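Local coordinates for putative PLP-dependent aminotransferase (Bacillus cereus ATCC 10987, PDB 3JU7), which probably uses pyridoxal phosphate to transfer amino groups between substrates, at the interface of chains A and B. Coordinates in Å, arbitrary orientation; residue numbers count along the deposited sequence, not the author numbering. Chains: chain A/B, Putative PLP-dependent aminotransferase.

The interface of chains A and B. Residues chain A 12-15, 18, 22, 195, 242; chain B 22, 26, 31, 238.
A:Thr12 and B:Tyr238 meet tip to tip in a two-fold symmetric interface that joins the two copies of the deposited assembly, likely the dimer of this family, and anchors the loop and 3-10 helix at residues 12-18 of one subunit on helix 19-28 and the start of helix 237-270 of the other. The threonine hydroxyl OG1 donates a 2.7 Å hydrogen bond to the phenol OH of B:Tyr238. With chi1 at 65°, OG1 sits between the backbone N and the carbonyl carbon, while CG2 is turned beside the N and lies over the centre of the B:Tyr31 ring, 3.6 Å from its CD1. The B:Tyr238 ring is covered on one face by the end of A:Ile242, whose CD1 sits toward the rim, 3.5 Å from CZ.

B:Asp26 caps the start of the 3-10 helix: its carboxylate OD2 takes the backbone N-H of A:Val15 on the syn side, 19° out of the carboxylate plane, at 2.9 Å and nearly straight (168° at H). The positive end of that short helix may favour the charged carboxylate. The other oxygen, OD1, contacts both bridging waters, 2.5 Å from water 1 and 2.8 Å from water 2. Water 1 also joins the A:Thr12 hydroxyl and carbonyl to the B:Tyr31 phenol. Water 2 lies in the plane of the A:Tyr18 ring at its edge, 2.6 Å from the phenol OH, and links it to A:Val13 O and B:Tyr238 OH. Beyond this polar network, B:Leu22 CD1 packs crosswise on A:Val15 CG2 at 3.7 Å and meets its two-fold counterpart A:Leu22 tip to tip.

Repeated about the two-fold axis, the patch ties each subunit's N-terminal segment to its partner and so should steady the dimer.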
loop_
_atom_site.group_PDB
_atom_site.type_symbol
_atom_site.label_atom_id
_atom_site.label_comp_id
_atom_site.label_asym_id
_atom_site.label_seq_id
_atom_site.Cartn_x
_atom_site.Cartn_y
_atom_site.Cartn_z
ATOM N N THR A 12 -4.579 -4.021 -19.715
ATOM C CA THR A 12 -3.453 -4.767 -19.183
ATOM C C THR A 12 -3.335 -6.049 -20.010
ATOM O O THR A 12 -4.277 -6.445 -20.694
ATOM C CB THR A 12 -3.653 -5.118 -17.687
ATOM O OG1 THR A 12 -4.765 -6.010 -17.582
ATOM C CG2 THR A 12 -3.931 -3.854 -16.821
ATOM N N VAL A 13 -2.206 -6.724 -19.967
ATOM C CA VAL A 13 -2.134 -7.998 -20.673
ATOM C C VAL A 13 -3.207 -9.006 -20.183
ATOM O O VAL A 13 -3.486 -9.105 -18.998
ATOM C CB VAL A 13 -0.741 -8.601 -20.625
ATOM C CG1 VAL A 13 0.209 -7.615 -21.246
ATOM C CG2 VAL A 13 -0.345 -8.936 -19.215
ATOM N N PRO A 14 -3.843 -9.717 -21.112
ATOM C CA PRO A 14 -4.881 -10.662 -20.758
ATOM C C PRO A 14 -4.379 -11.844 -19.948
ATOM O O PRO A 14 -3.210 -12.188 -20.045
ATOM C CB PRO A 14 -5.370 -11.179 -22.129
ATOM C CG PRO A 14 -4.715 -10.378 -23.126
ATOM C CD PRO A 14 -3.536 -9.752 -22.547
ATOM N N VAL A 15 -5.286 -12.513 -19.235
ATOM C CA VAL A 15 -4.883 -13.606 -18.343
ATOM C C VAL A 15 -4.047 -14.718 -19.042
ATOM O O VAL A 15 -3.108 -15.240 -18.445
ATOM C CB VAL A 15 -6.075 -14.227 -17.561
ATOM C CG1 VAL A 15 -7.203 -14.738 -18.527
ATOM C CG2 VAL A 15 -5.546 -15.328 -16.593
ATOM N N TYR A 18 -0.117 -14.466 -18.500
ATOM C CA TYR A 18 0.549 -14.801 -17.235
ATOM C C TYR A 18 -0.033 -16.039 -16.512
ATOM O O TYR A 18 0.169 -16.191 -15.319
ATOM C CB TYR A 18 0.578 -13.593 -16.282
ATOM C CG TYR A 18 -0.769 -12.989 -16.018
ATOM C CD1 TYR A 18 -1.286 -12.024 -16.859
ATOM C CD2 TYR A 18 -1.542 -13.430 -14.960
ATOM C CE1 TYR A 18 -2.537 -11.491 -16.635
ATOM C CE2 TYR A 18 -2.787 -12.919 -14.726
ATOM C CZ TYR A 18 -3.288 -11.950 -15.554
ATOM O OH TYR A 18 -4.531 -11.467 -15.308
ATOM N N LEU A 22 0.917 -17.924 -12.884
ATOM C CA LEU A 22 -0.088 -18.256 -11.876
ATOM C C LEU A 22 -0.011 -19.745 -11.479
ATOM O O LEU A 22 -0.129 -20.084 -10.293
ATOM C CB LEU A 22 -1.506 -17.886 -12.348
ATOM C CG LEU A 22 -1.771 -16.388 -12.556
ATOM C CD1 LEU A 22 -3.218 -16.145 -12.932
ATOM C CD2 LEU A 22 -1.429 -15.566 -11.353
ATOM N N ILE A 195 -0.256 -2.677 -14.818
ATOM C CA ILE A 195 -0.604 -4.029 -14.394
ATOM C C ILE A 195 -1.814 -4.124 -13.472
ATOM O O ILE A 195 -2.276 -5.235 -13.197
ATOM C CB ILE A 195 0.583 -4.715 -13.711
ATOM C CG1 ILE A 195 0.783 -4.181 -12.292
ATOM C CG2 ILE A 195 1.849 -4.530 -14.585
ATOM C CD1 ILE A 195 2.010 -4.769 -11.570
ATOM N N ILE A 242 1.818 -10.505 -13.482
ATOM C CA ILE A 242 1.333 -9.642 -14.549
ATOM C C ILE A 242 2.483 -8.741 -15.019
ATOM O O ILE A 242 2.672 -8.548 -16.211
ATOM C CB ILE A 242 0.078 -8.821 -14.138
ATOM C CG1 ILE A 242 -1.044 -9.789 -13.718
ATOM C CG2 ILE A 242 -0.390 -7.967 -15.302
ATOM C CD1 ILE A 242 -2.404 -9.204 -13.624
ATOM N N LEU B 22 -11.201 -13.257 -13.681
ATOM C CA LEU B 22 -10.099 -12.689 -14.446
ATOM C C LEU B 22 -10.588 -12.348 -15.850
ATOM O O LEU B 22 -10.373 -11.238 -16.340
ATOM C CB LEU B 22 -8.899 -13.628 -14.473
ATOM C CG LEU B 22 -8.263 -13.898 -13.098
ATOM C CD1 LEU B 22 -6.975 -14.736 -13.220
ATOM C CD2 LEU B 22 -7.997 -12.574 -12.313
ATOM N N ASP B 26 -10.794 -8.735 -17.772
ATOM C CA ASP B 26 -10.205 -8.527 -19.078
ATOM C C ASP B 26 -11.243 -7.941 -20.039
ATOM O O ASP B 26 -10.929 -7.036 -20.833
ATOM C CB ASP B 26 -9.674 -9.860 -19.662
ATOM C CG ASP B 26 -8.308 -10.291 -19.078
ATOM O OD1 ASP B 26 -7.553 -9.448 -18.510
ATOM O OD2 ASP B 26 -7.972 -11.490 -19.216
ATOM N N TYR B 31 -9.502 -2.378 -13.869
ATOM C CA TYR B 31 -8.495 -3.182 -13.181
ATOM C C TYR B 31 -8.213 -2.786 -11.758
ATOM O O TYR B 31 -7.575 -3.553 -11.026
ATOM C CB TYR B 31 -7.198 -3.092 -13.954
ATOM C CG TYR B 31 -7.348 -3.519 -15.360
ATOM C CD1 TYR B 31 -7.219 -4.873 -15.721
ATOM C CD2 TYR B 31 -7.633 -2.605 -16.345
ATOM C CE1 TYR B 31 -7.394 -5.279 -17.029
ATOM C CE2 TYR B 31 -7.771 -3.001 -17.689
ATOM C CZ TYR B 31 -7.669 -4.327 -18.014
ATOM O OH TYR B 31 -7.810 -4.686 -19.318
ATOM N N TYR B 238 -7.843 -7.682 -9.339
ATOM C CA TYR B 238 -7.249 -9.012 -9.324
ATOM C C TYR B 238 -7.223 -9.591 -7.900
ATOM O O TYR B 238 -7.477 -10.771 -7.697
ATOM C CB TYR B 238 -5.842 -8.928 -9.907
ATOM C CG TYR B 238 -5.764 -8.517 -11.380
ATOM C CD1 TYR B 238 -6.256 -9.348 -12.386
ATOM C CD2 TYR B 238 -5.156 -7.327 -11.773
ATOM C CE1 TYR B 238 -6.144 -9.021 -13.732
ATOM C CE2 TYR B 238 -5.061 -6.982 -13.135
ATOM C CZ TYR B 238 -5.562 -7.831 -14.098
ATOM O OH TYR B 238 -5.455 -7.499 -15.437
HETATM O O HOH W 1 -6.951 -7.273 -19.693
HETATM O O HOH W 2 -5.132 -9.661 -17.100
#